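Side-chain contacts in ADP-dependent (S)-NAD(P)H-hydrate dehydratase (Streptococcus mutans, PDB 3BGK), which probably catalyses the ADP-dependent dehydration of the S-form of hydrated NAD(P)H, restoring the damaged cofactor to NAD(P)H: residues A[60-65]-A[109-114]; A[74-79]-A[293-298]; A[258-263]-A[304-309]. One frame throughout, in Å; residues are numbered along the deposited sequence.

Contact 1. Residues A[60-65]-A[109-114]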
ATOM      1  N   ARG A  60     -17.722 -13.131  14.255  1.00 15.58           N
ATOM      2  CA  ARG A  60     -16.871 -11.984  14.555  1.00 14.81           C
ATOM      3  C   ARG A  60     -15.616 -12.469  15.264  1.00 14.25           C
ATOM      4  O   ARG A  60     -15.696 -13.144  16.306  1.00 14.18           O
ATOM      5  CB  ARG A  60     -17.601 -10.976  15.442  1.00 14.90           C
ATOM      6  CG  ARG A  60     -19.006 -10.606  14.973  1.00 15.80           C
ATOM      7  CD  ARG A  60     -19.682  -9.642  15.939  1.00 16.64           C
ATOM      8  N   VAL A  61     -14.462 -12.135  14.691  1.00 13.17           N
ATOM      9  CA  VAL A  61     -13.180 -12.517  15.260  1.00 12.00           C
ATOM     10  C   VAL A  61     -12.477 -11.288  15.795  1.00 11.81           C
ATOM     11  O   VAL A  61     -12.467 -10.238  15.149  1.00 11.68           O
ATOM     12  CB  VAL A  61     -12.258 -13.191  14.218  1.00 11.89           C
ATOM     13  CG1 VAL A  61     -10.992 -13.726  14.880  1.00 10.76           C
ATOM     14  CG2 VAL A  61     -12.987 -14.311  13.494  1.00 11.85           C
ATOM     15  N   LEU A  62     -11.898 -11.429  16.985  1.00 11.34           N
ATOM     16  CA  LEU A  62     -10.955 -10.461  17.511  1.00 10.74           C
ATOM     17  C   LEU A  62      -9.544 -11.064  17.479  1.00 10.57           C
ATOM     18  O   LEU A  62      -9.306 -12.169  17.986  1.00 10.32           O
ATOM     19  CB  LEU A  62     -11.357 -10.002  18.926  1.00 10.62           C
ATOM     20  CG  LEU A  62     -10.393  -9.074  19.689  1.00 10.36           C
ATOM     21  CD1 LEU A  62     -10.350  -7.667  19.111  1.00  9.56           C
ATOM     22  CD2 LEU A  62     -10.720  -9.022  21.168  1.00  9.38           C
ATOM     23  N   LEU A  63      -8.616 -10.342  16.859  1.00 10.17           N
ATOM     24  CA  LEU A  63      -7.223 -10.759  16.810  1.00  9.67           C
ATOM     25  C   LEU A  63      -6.467  -9.879  17.775  1.00  9.51           C
ATOM     26  O   LEU A  63      -6.736  -8.684  17.856  1.00  9.96           O
ATOM     27  CB  LEU A  63      -6.655 -10.616  15.397  1.00  9.63           C
ATOM     28  CG  LEU A  63      -7.048 -11.675  14.364  1.00  9.75           C
ATOM     29  CD1 LEU A  63      -8.437 -11.445  13.813  1.00 10.04           C
ATOM     30  CD2 LEU A  63      -6.044 -11.710  13.241  1.00  9.95           C
ATOM     31  N   ILE A  64      -5.549 -10.473  18.526  1.00  9.17           N
ATOM     32  CA  ILE A  64      -4.769  -9.750  19.515  1.00  9.00           C
ATOM     33  C   ILE A  64      -3.313 -10.143  19.337  1.00  9.30           C
ATOM     34  O   ILE A  64      -2.954 -11.301  19.524  1.00  9.42           O
ATOM     35  CB  ILE A  64      -5.236 -10.072  20.955  1.00  8.97           C
ATOM     36  CG1 ILE A  64      -6.737  -9.814  21.105  1.00  8.60           C
ATOM     37  CG2 ILE A  64      -4.440  -9.270  21.981  1.00  8.07           C
ATOM     38  CD1 ILE A  64      -7.335 -10.408  22.348  1.00  8.94           C
ATOM     39  N   GLY A  65      -2.489  -9.175  18.960  1.00  9.49           N
ATOM     40  CA  GLY A  65      -1.084  -9.419  18.672  1.00 10.26           C
ATOM     41  C   GLY A  65      -0.471  -8.246  17.932  1.00 10.93           C
ATOM     42  O   GLY A  65      -0.975  -7.131  18.001  1.00 10.69           O
HETATM   43  N   MSE A 109     -11.269  -3.283  11.732  1.00 14.21           N
HETATM   44  CA  MSE A 109     -11.081  -2.261  12.750  1.00 15.53           C
HETATM   45  C   MSE A 109      -9.850  -2.618  13.577  1.00 15.76           C
HETATM   46  O   MSE A 109      -9.572  -3.793  13.815  1.00 15.80           O
HETATM   47  CB  MSE A 109     -12.328  -2.115  13.626  1.00 16.08           C
HETATM   48  CG  MSE A 109     -12.290  -0.925  14.581  1.00 18.43           C
HETATM   49 SE   MSE A 109     -11.572  -1.401  16.337  1.00 24.11          SE
HETATM   50  CE  MSE A 109     -13.275  -1.690  17.246  1.00 23.11           C
ATOM     51  N   ALA A 110      -9.103  -1.601  13.985  1.00 16.36           N
ATOM     52  CA  ALA A 110      -7.902  -1.808  14.779  1.00 16.94           C
ATOM     53  C   ALA A 110      -7.808  -0.762  15.870  1.00 17.42           C
ATOM     54  O   ALA A 110      -8.124   0.408  15.644  1.00 17.55           O
ATOM     55  CB  ALA A 110      -6.667  -1.757  13.896  1.00 16.76           C
ATOM     56  N   PHE A 111      -7.367  -1.185  17.050  1.00 17.99           N
ATOM     57  CA  PHE A 111      -7.170  -0.261  18.166  1.00 18.57           C
ATOM     58  C   PHE A 111      -5.928  -0.628  18.970  1.00 19.39           C
ATOM     59  O   PHE A 111      -5.350  -1.704  18.797  1.00 19.39           O
ATOM     60  CB  PHE A 111      -8.422  -0.188  19.067  1.00 18.19           C
ATOM     61  CG  PHE A 111      -8.746  -1.479  19.776  1.00 17.09           C
ATOM     62  CD1 PHE A 111      -8.424  -1.649  21.113  1.00 16.43           C
ATOM     63  CD2 PHE A 111      -9.368  -2.526  19.106  1.00 16.08           C
ATOM     64  CE1 PHE A 111      -8.717  -2.839  21.771  1.00 15.94           C
ATOM     65  CE2 PHE A 111      -9.659  -3.721  19.758  1.00 15.44           C
ATOM     66  CZ  PHE A 111      -9.337  -3.875  21.089  1.00 15.41           C
ATOM     67  N   ASP A 112      -5.527   0.289  19.842  1.00 20.63           N
ATOM     68  CA  ASP A 112      -4.391   0.109  20.730  1.00 21.82           C
ATOM     69  C   ASP A 112      -4.754  -0.922  21.792  1.00 22.49           C
ATOM     70  O   ASP A 112      -5.710  -0.744  22.555  1.00 22.50           O
ATOM     71  CB  ASP A 112      -4.059   1.452  21.383  1.00 21.92           C
ATOM     72  CG  ASP A 112      -2.680   1.481  22.019  1.00 23.14           C
ATOM     73  OD1 ASP A 112      -2.113   0.412  22.342  1.00 24.44           O
ATOM     74  OD2 ASP A 112      -2.165   2.603  22.217  1.00 24.62           O
HETATM   75  N   MSE A 113      -3.989  -2.004  21.841  1.00 23.45           N
HETATM   76  CA  MSE A 113      -4.253  -3.062  22.813  1.00 24.72           C
HETATM   77  C   MSE A 113      -4.074  -2.634  24.277  1.00 24.88           C
HETATM   78  O   MSE A 113      -4.567  -3.321  25.175  1.00 24.97           O
HETATM   79  CB  MSE A 113      -3.449  -4.329  22.493  1.00 25.09           C
HETATM   80  CG  MSE A 113      -1.940  -4.142  22.440  1.00 27.64           C
HETATM   81 SE   MSE A 113      -0.973  -5.798  22.050  1.00 33.99          SE
HETATM   82  CE  MSE A 113      -1.748  -6.943  23.376  1.00 29.00           C
ATOM     83  N   VAL A 114      -3.394  -1.505  24.514  1.00 25.23           N
ATOM     84  CA  VAL A 114      -3.228  -0.968  25.882  1.00 25.55           C
ATOM     85  C   VAL A 114      -4.528  -0.381  26.428  1.00 25.67           C
ATOM     86  O   VAL A 114      -4.661  -0.171  27.638  1.00 25.73           O
ATOM     87  CB  VAL A 114      -2.095   0.113  26.017  1.00 25.53           C
ATOM     88  CG1 VAL A 114      -0.802  -0.337  25.339  1.00 25.63           C
ATOM     89  CG2 VAL A 114      -2.549   1.463  25.487  1.00 25.66           C
TER
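Phe111 and Met113 both set CG between their own backbone N and carbonyl carbon (chi1 65° and 58°), and from there reach Leu62 and Ile64. Leu62 CB points past residues 109-114, but with CG anti to the backbone N (chi1 174°) its CD1 comes nearer. This methyl meets the Phe111 ring at the rim, near the ring plane, with Leu62 CD1 4.1 Å from Phe111 CE2, and the two side chains cross at about a right angle. Further along, Ile64 CG2 touches Met113 CE at 3.8 Å. Met113, a selenomethionine, is extended at chi2 and bent at chi3, a long flexible chain that suits the reach from the turn after strand 109-112 to Ile64. No hydrogen bond joins the two segments. Where strand 109-112 gives way to a turn, Asp112 OD1 accepts from Val114 N at 3.2 Å, an Asx turn. Helix 116-125 packs on Leu62 and Phe111, and helix 139-151 on Ile64 and Met113; Tyr68 of the second subunit lies against Phe111. Strand 88-93 lies between strands 60-64 and 109-112, so these apolar side chains meet across it, on one face of the parallel part of the sheet in an alpha/beta three-layer sandwich.

Contact 2. Residues A[74-79]-A[293-298]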
ATOM      1  N   ILE A  74       0.456  -9.836  12.880  1.00  6.80           N
ATOM      2  CA  ILE A  74      -0.975  -9.635  13.087  1.00  6.63           C
ATOM      3  C   ILE A  74      -1.645  -9.141  11.802  1.00  6.68           C
ATOM      4  O   ILE A  74      -2.825  -9.408  11.584  1.00  7.07           O
ATOM      5  CB  ILE A  74      -1.282  -8.713  14.288  1.00  6.42           C
ATOM      6  CG1 ILE A  74      -2.639  -9.063  14.918  1.00  6.82           C
ATOM      7  CG2 ILE A  74      -1.238  -7.232  13.888  1.00  6.32           C
ATOM      8  CD1 ILE A  74      -2.733 -10.449  15.560  1.00  7.21           C
ATOM      9  N   ILE A  75      -0.884  -8.440  10.960  1.00  6.34           N
ATOM     10  CA  ILE A  75      -1.355  -8.005   9.651  1.00  5.99           C
ATOM     11  C   ILE A  75      -1.570  -9.212   8.741  1.00  6.21           C
ATOM     12  O   ILE A  75      -2.507  -9.229   7.939  1.00  6.61           O
ATOM     13  CB  ILE A  75      -0.375  -7.011   8.967  1.00  5.71           C
ATOM     14  CG1 ILE A  75      -0.260  -5.715   9.779  1.00  4.99           C
ATOM     15  CG2 ILE A  75      -0.824  -6.704   7.543  1.00  5.26           C
ATOM     16  CD1 ILE A  75       0.841  -4.755   9.300  1.00  2.45           C
HETATM   17  N   MSE A  76      -0.715 -10.222   8.871  1.00  6.28           N
HETATM   18  CA  MSE A  76      -0.807 -11.403   8.012  1.00  6.30           C
HETATM   19  C   MSE A  76      -1.890 -12.363   8.468  1.00  6.19           C
HETATM   20  O   MSE A  76      -2.550 -12.997   7.646  1.00  5.97           O
HETATM   21  CB  MSE A  76       0.542 -12.099   7.892  1.00  6.22           C
HETATM   22  CG  MSE A  76       1.485 -11.368   6.961  1.00  7.23           C
HETATM   23 SE   MSE A  76       3.234 -12.193   6.827  1.00 11.00          SE
HETATM   24  CE  MSE A  76       3.885 -11.992   8.661  1.00  7.50           C
ATOM     25  N   ALA A  77      -2.088 -12.453   9.779  1.00  6.35           N
ATOM     26  CA  ALA A  77      -3.214 -13.204  10.319  1.00  6.44           C
ATOM     27  C   ALA A  77      -4.532 -12.496   9.983  1.00  6.55           C
ATOM     28  O   ALA A  77      -5.501 -13.141   9.581  1.00  6.69           O
ATOM     29  CB  ALA A  77      -3.058 -13.394  11.812  1.00  6.25           C
ATOM     30  N   ALA A  78      -4.555 -11.171  10.124  1.00  6.45           N
ATOM     31  CA  ALA A  78      -5.734 -10.384   9.765  1.00  6.58           C
ATOM     32  C   ALA A  78      -6.118 -10.580   8.299  1.00  6.68           C
ATOM     33  O   ALA A  78      -7.269 -10.889   7.994  1.00  6.47           O
ATOM     34  CB  ALA A  78      -5.514  -8.918  10.069  1.00  6.59           C
ATOM     35  N   LEU A  79      -5.143 -10.406   7.404  1.00  6.87           N
ATOM     36  CA  LEU A  79      -5.338 -10.623   5.971  1.00  7.00           C
ATOM     37  C   LEU A  79      -5.935 -11.993   5.676  1.00  7.14           C
ATOM     38  O   LEU A  79      -6.873 -12.101   4.890  1.00  7.28           O
ATOM     39  CB  LEU A  79      -4.022 -10.447   5.203  1.00  7.06           C
ATOM     40  CG  LEU A  79      -3.596  -9.028   4.808  1.00  7.60           C
ATOM     41  CD1 LEU A  79      -2.186  -9.039   4.223  1.00  7.98           C
ATOM     42  CD2 LEU A  79      -4.576  -8.396   3.821  1.00  6.76           C
ATOM     43  N   VAL A 293       6.622 -19.475  -1.778  1.00 11.21           N
ATOM     44  CA  VAL A 293       5.247 -18.972  -1.766  1.00 11.03           C
ATOM     45  C   VAL A 293       5.076 -18.088  -0.532  1.00 10.97           C
ATOM     46  O   VAL A 293       5.160 -18.559   0.602  1.00 10.47           O
ATOM     47  CB  VAL A 293       4.190 -20.110  -1.812  1.00 11.11           C
ATOM     48  CG1 VAL A 293       2.769 -19.546  -1.710  1.00 10.70           C
ATOM     49  CG2 VAL A 293       4.335 -20.916  -3.084  1.00 10.80           C
ATOM     50  N   LEU A 294       4.857 -16.798  -0.765  1.00 11.14           N
ATOM     51  CA  LEU A 294       4.777 -15.835   0.329  1.00 11.31           C
ATOM     52  C   LEU A 294       3.407 -15.848   1.000  1.00 11.32           C
ATOM     53  O   LEU A 294       2.384 -15.983   0.326  1.00 11.15           O
ATOM     54  CB  LEU A 294       5.163 -14.420  -0.137  1.00 11.16           C
ATOM     55  CG  LEU A 294       6.578 -14.183  -0.681  1.00 11.17           C
ATOM     56  CD1 LEU A 294       6.782 -12.710  -1.009  1.00 10.29           C
ATOM     57  CD2 LEU A 294       7.668 -14.684   0.278  1.00 10.73           C
ATOM     58  N   PRO A 295       3.390 -15.699   2.336  1.00 11.59           N
ATOM     59  CA  PRO A 295       2.163 -15.727   3.140  1.00 11.92           C
ATOM     60  C   PRO A 295       1.051 -14.803   2.608  1.00 12.40           C
ATOM     61  O   PRO A 295      -0.107 -15.221   2.537  1.00 12.50           O
ATOM     62  CB  PRO A 295       2.645 -15.267   4.515  1.00 11.77           C
ATOM     63  CG  PRO A 295       4.087 -15.657   4.558  1.00 11.41           C
ATOM     64  CD  PRO A 295       4.591 -15.474   3.168  1.00 11.42           C
ATOM     65  N   THR A 296       1.396 -13.576   2.219  1.00 12.77           N
ATOM     66  CA  THR A 296       0.396 -12.644   1.668  1.00 13.20           C
ATOM     67  C   THR A 296      -0.097 -13.031   0.272  1.00 13.62           C
ATOM     68  O   THR A 296      -1.186 -12.608  -0.130  1.00 13.76           O
ATOM     69  CB  THR A 296       0.902 -11.183   1.606  1.00 13.02           C
ATOM     70  OG1 THR A 296       2.090 -11.120   0.804  1.00 13.26           O
ATOM     71  CG2 THR A 296       1.182 -10.642   3.001  1.00 12.72           C
ATOM     72  N   ARG A 297       0.699 -13.806  -0.467  1.00 14.02           N
ATOM     73  CA  ARG A 297       0.280 -14.277  -1.789  1.00 14.66           C
ATOM     74  C   ARG A 297      -0.781 -15.366  -1.649  1.00 14.59           C
ATOM     75  O   ARG A 297      -1.662 -15.484  -2.500  1.00 15.12           O
ATOM     76  CB  ARG A 297       1.452 -14.821  -2.619  1.00 15.11           C
ATOM     77  CG  ARG A 297       2.685 -13.930  -2.730  1.00 17.00           C
ATOM     78  CD  ARG A 297       2.554 -12.841  -3.779  1.00 19.64           C
ATOM     79  NE  ARG A 297       3.788 -12.055  -3.872  1.00 21.61           N
ATOM     80  CZ  ARG A 297       4.082 -11.002  -3.106  1.00 22.49           C
ATOM     81  NH1 ARG A 297       5.234 -10.361  -3.273  1.00 22.91           N
ATOM     82  NH2 ARG A 297       3.228 -10.585  -2.176  1.00 22.65           N
ATOM     83  N   ILE A 298      -0.675 -16.164  -0.584  1.00 14.23           N
ATOM     84  CA  ILE A 298      -1.658 -17.209  -0.271  1.00 13.77           C
ATOM     85  C   ILE A 298      -3.006 -16.601   0.128  1.00 13.78           C
ATOM     86  O   ILE A 298      -4.058 -17.073  -0.302  1.00 13.54           O
ATOM     87  CB  ILE A 298      -1.153 -18.121   0.866  1.00 13.59           C
ATOM     88  CG1 ILE A 298      -0.025 -19.018   0.362  1.00 13.52           C
ATOM     89  CG2 ILE A 298      -2.281 -18.968   1.442  1.00 13.58           C
ATOM     90  CD1 ILE A 298       0.680 -19.800   1.459  1.00 13.48           C
TER
HETATM   91  O   HOH W   1      -1.313 -13.636   5.201  1.00  2.00           O
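This is apolar helix-to-helix packing, in which Met76 and Leu79 of helix 71-83 meet Pro295 and Thr296 in the first turn of helix 295-310. Selenomethionine Met76 lies alongside Pro295, both pointing the same way, with its SE 3.9 Å from Pro295 CB. Its CG, set beside the backbone N (chi1 -76°), rests 4.0 Å from Thr296 CG2, and the extended chi2 carries SE on to the proline. Thr296 CG2 also lies 3.9 Å from Leu79 CD1, so that one methyl touches both side chains, which are about one helical turn apart. Proline suits the first turn, where its missing N-H costs no helical bond; Leu294 fills the N-cap, and its O accepts from the N atoms of both Arg297 and Ile298. The fold here is an alpha/beta sandwich, and Met76 also touches Asp251, a predicted NADPHX-binding residue, which puts the contact beside the probable substrate site. A water donates to Met76 O at 2.8 Å and, weakly, to Pro295 O, joining the two backbones. Threonine serves two environments: its methyl faces helix 71-83, while OG1 hydrogen-bonds to Glu107 OE2 of the third subunit, a residue that also packs on Met76.

Contact 3. Residues A[258-263]-A[304-309]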
ATOM      1  N   ALA A 258      -8.878 -19.167  12.189  1.00  9.33           N
ATOM      2  CA  ALA A 258      -9.802 -18.245  12.844  1.00  9.74           C
ATOM      3  C   ALA A 258     -11.008 -17.913  11.968  1.00 10.11           C
ATOM      4  O   ALA A 258     -12.131 -17.823  12.468  1.00 10.27           O
ATOM      5  CB  ALA A 258      -9.082 -16.973  13.276  1.00  9.60           C
ATOM      6  N   GLY A 259     -10.772 -17.734  10.670  1.00 10.33           N
ATOM      7  CA  GLY A 259     -11.829 -17.381   9.733  1.00 10.96           C
ATOM      8  C   GLY A 259     -12.772 -18.548   9.487  1.00 11.65           C
ATOM      9  O   GLY A 259     -13.995 -18.359   9.349  1.00 11.90           O
ATOM     10  N   PHE A 260     -12.207 -19.757   9.436  1.00 11.64           N
ATOM     11  CA  PHE A 260     -13.005 -20.963   9.248  1.00 11.67           C
ATOM     12  C   PHE A 260     -13.944 -21.201  10.428  1.00 12.29           C
ATOM     13  O   PHE A 260     -15.153 -21.357  10.232  1.00 12.30           O
ATOM     14  CB  PHE A 260     -12.110 -22.180   8.995  1.00 11.33           C
ATOM     15  CG  PHE A 260     -11.778 -22.407   7.538  1.00 10.23           C
ATOM     16  CD1 PHE A 260     -11.159 -21.412   6.778  1.00  9.65           C
ATOM     17  CD2 PHE A 260     -12.065 -23.625   6.933  1.00  9.27           C
ATOM     18  CE1 PHE A 260     -10.845 -21.620   5.437  1.00 10.03           C
ATOM     19  CE2 PHE A 260     -11.755 -23.854   5.589  1.00  9.58           C
ATOM     20  CZ  PHE A 260     -11.139 -22.849   4.838  1.00 10.31           C
ATOM     21  N   VAL A 261     -13.393 -21.194  11.646  1.00 12.89           N
ATOM     22  CA  VAL A 261     -14.167 -21.499  12.854  1.00 13.62           C
ATOM     23  C   VAL A 261     -15.254 -20.452  13.123  1.00 14.02           C
ATOM     24  O   VAL A 261     -16.278 -20.754  13.743  1.00 14.15           O
ATOM     25  CB  VAL A 261     -13.278 -21.716  14.118  1.00 13.71           C
ATOM     26  CG1 VAL A 261     -12.318 -22.880  13.913  1.00 13.81           C
ATOM     27  CG2 VAL A 261     -12.515 -20.453  14.489  1.00 14.30           C
ATOM     28  N   ALA A 262     -15.028 -19.239  12.624  1.00 14.44           N
ATOM     29  CA  ALA A 262     -15.988 -18.140  12.735  1.00 14.75           C
ATOM     30  C   ALA A 262     -17.288 -18.387  11.963  1.00 15.06           C
ATOM     31  O   ALA A 262     -18.354 -17.975  12.402  1.00 15.09           O
ATOM     32  CB  ALA A 262     -15.343 -16.835  12.282  1.00 14.46           C
ATOM     33  N   GLN A 263     -17.194 -19.072  10.825  1.00 15.80           N
ATOM     34  CA  GLN A 263     -18.329 -19.229   9.910  1.00 16.32           C
ATOM     35  C   GLN A 263     -18.868 -20.658   9.786  1.00 16.73           C
ATOM     36  O   GLN A 263     -20.038 -20.838   9.447  1.00 16.86           O
ATOM     37  CB  GLN A 263     -17.976 -18.677   8.515  1.00 16.50           C
ATOM     38  CG  GLN A 263     -16.805 -19.393   7.835  1.00 16.54           C
ATOM     39  CD  GLN A 263     -16.124 -18.562   6.765  1.00 16.48           C
ATOM     40  OE1 GLN A 263     -16.664 -18.344   5.683  1.00 16.69           O
ATOM     41  NE2 GLN A 263     -14.913 -18.120   7.054  1.00 16.62           N
ATOM     42  N   ARG A 304     -11.068 -17.155  -3.983  1.00 15.49           N
ATOM     43  CA  ARG A 304     -11.198 -17.794  -5.293  1.00 15.98           C
ATOM     44  C   ARG A 304     -11.200 -19.316  -5.136  1.00 16.04           C
ATOM     45  O   ARG A 304     -11.970 -20.012  -5.800  1.00 16.47           O
ATOM     46  CB  ARG A 304     -10.093 -17.345  -6.253  1.00 15.87           C
ATOM     47  CG  ARG A 304     -10.221 -17.946  -7.645  1.00 16.75           C
ATOM     48  CD  ARG A 304      -9.044 -17.588  -8.556  1.00 18.20           C
ATOM     49  NE  ARG A 304      -7.737 -17.925  -7.982  1.00 19.62           N
ATOM     50  CZ  ARG A 304      -7.238 -19.159  -7.895  1.00 20.62           C
ATOM     51  NH1 ARG A 304      -7.938 -20.208  -8.323  1.00 20.70           N
ATOM     52  NH2 ARG A 304      -6.034 -19.347  -7.364  1.00 20.16           N
ATOM     53  N   VAL A 305     -10.360 -19.817  -4.236  1.00 16.00           N
ATOM     54  CA  VAL A 305     -10.220 -21.257  -4.027  1.00 15.91           C
ATOM     55  C   VAL A 305     -11.341 -21.807  -3.141  1.00 16.04           C
ATOM     56  O   VAL A 305     -11.854 -22.893  -3.403  1.00 16.16           O
ATOM     57  CB  VAL A 305      -8.828 -21.627  -3.470  1.00 15.84           C
ATOM     58  CG1 VAL A 305      -8.713 -23.127  -3.255  1.00 15.76           C
ATOM     59  CG2 VAL A 305      -7.727 -21.143  -4.417  1.00 15.28           C
HETATM   60  N   MSE A 306     -11.722 -21.061  -2.107  1.00 16.00           N
HETATM   61  CA  MSE A 306     -12.875 -21.431  -1.290  1.00 16.35           C
HETATM   62  C   MSE A 306     -14.130 -21.507  -2.153  1.00 16.85           C
HETATM   63  O   MSE A 306     -14.932 -22.429  -1.997  1.00 16.85           O
HETATM   64  CB  MSE A 306     -13.083 -20.459  -0.127  1.00 16.17           C
HETATM   65  CG  MSE A 306     -12.051 -20.580   0.972  1.00 16.10           C
HETATM   66 SE   MSE A 306     -12.421 -19.480   2.536  1.00 15.79          SE
HETATM   67  CE  MSE A 306     -13.919 -20.490   3.272  1.00 15.31           C
ATOM     68  N   LYS A 307     -14.278 -20.545  -3.066  1.00 17.41           N
ATOM     69  CA  LYS A 307     -15.356 -20.549  -4.057  1.00 18.13           C
ATOM     70  C   LYS A 307     -15.378 -21.841  -4.875  1.00 19.18           C
ATOM     71  O   LYS A 307     -16.442 -22.434  -5.053  1.00 19.42           O
ATOM     72  CB  LYS A 307     -15.245 -19.343  -4.988  1.00 17.73           C
ATOM     73  CG  LYS A 307     -16.317 -19.275  -6.062  1.00 16.92           C
ATOM     74  CD  LYS A 307     -17.699 -19.089  -5.460  1.00 15.74           C
ATOM     75  CE  LYS A 307     -18.789 -19.292  -6.498  1.00 14.25           C
ATOM     76  NZ  LYS A 307     -20.134 -19.043  -5.910  1.00 11.53           N
ATOM     77  N   GLU A 308     -14.208 -22.258  -5.367  1.00 20.29           N
ATOM     78  CA  GLU A 308     -14.027 -23.543  -6.057  1.00 21.35           C
ATOM     79  C   GLU A 308     -14.371 -24.728  -5.151  1.00 21.90           C
ATOM     80  O   GLU A 308     -14.961 -25.710  -5.605  1.00 22.01           O
ATOM     81  CB  GLU A 308     -12.584 -23.711  -6.541  1.00 21.43           C
ATOM     82  CG  GLU A 308     -12.145 -22.826  -7.699  1.00 22.60           C
ATOM     83  CD  GLU A 308     -10.724 -23.148  -8.173  1.00 24.28           C
ATOM     84  OE1 GLU A 308      -9.852 -23.431  -7.319  1.00 24.56           O
ATOM     85  OE2 GLU A 308     -10.473 -23.119  -9.401  1.00 25.32           O
HETATM   86  N   MSE A 309     -13.985 -24.638  -3.880  1.00 22.66           N
HETATM   87  CA  MSE A 309     -14.223 -25.713  -2.919  1.00 23.53           C
HETATM   88  C   MSE A 309     -15.707 -25.852  -2.620  1.00 23.55           C
HETATM   89  O   MSE A 309     -16.184 -26.952  -2.349  1.00 23.64           O
HETATM   90  CB  MSE A 309     -13.439 -25.483  -1.621  1.00 23.74           C
HETATM   91  CG  MSE A 309     -11.936 -25.665  -1.766  1.00 26.02           C
HETATM   92 SE   MSE A 309     -11.383 -27.531  -1.946  1.00 31.28          SE
HETATM   93  CE  MSE A 309      -9.985 -27.319  -3.272  1.00 29.71           C
TER
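Met306 and Phe260 reach for each other from opposite directions, and their ends make up most of this contact. Met306 CE, the terminal methyl of a selenomethionine, lies 3.9 Å from Phe260 CE1 and almost as near to CZ. Its SE stands 4.9 Å from the ring centroid and 53° off the ring normal, an oblique Met-aromatic contact in which both the polarisable selenium and the methyl approach the ring's outer end. Met306 CE also comes within 4.2 Å of Gln263 OE1, a loose approach without a hydrogen bond.

Behind these atoms, the shape of each chain sets the meeting point. Met306 runs extended through chi2 and then bends at chi3, 72°, which turns its methyl toward CE1 and CZ. A long unbranched side chain is apt here, because the nearest backbones, at Phe260 and Met306, are 10.5 Å apart between CA atoms. Phenylalanine suits the other side: its flat, wholly apolar ring is at home in a buried spot between helices and gives the selenium an aromatic partner. The buried amide of Gln263 is satisfied from outside, NE2 bonding to Ser84 O and OE1 accepting from Arg49 NH2.

Further out, Leu278 of helix 268-287, Ile46 of the potassium site and Phe264 each pack on both Phe260 and Met306, Phe264 meeting the Phe260 ring edge-to-face. Tyr291 of the second subunit lies against Met306 and Gln263, bringing the edge of this core to a subunit interface. The contact is buried helix packing away from the predicted substrate and nucleotide sites: it joins helix 249-263, whose Ala258 and Val261 rest on the central sheet, to the C-terminal helix 295-310 in a helical layer of the three-layer alpha/beta sandwich.

Overall arrangement
Helix 71-83 follows strand 60-64 in the chain and brings contacts 1 and 2 together: their centres are 17 Å apart, yet Leu63 CD2 lies 3.5 Å from Ala78 N, and Ile74 CD1 is 3.6 Å from Gly65 N. Contact 3 meets contact 1 where Val61 CG2 packs 3.7 Å from Ala262 CB. Contacts 2 and 3 share helix 295-310 but do not touch, their nearest atoms being about 6 Å apart. The predicted NADPHX site lies near contacts 1 and 2, with Gly134 close to Gly65 and the side chains of Asp251 and Met76 about 4 Å apart, whereas contact 3 lies away from the predicted sites; the Met306 side chain is about 10 Å from the bound potassium ion.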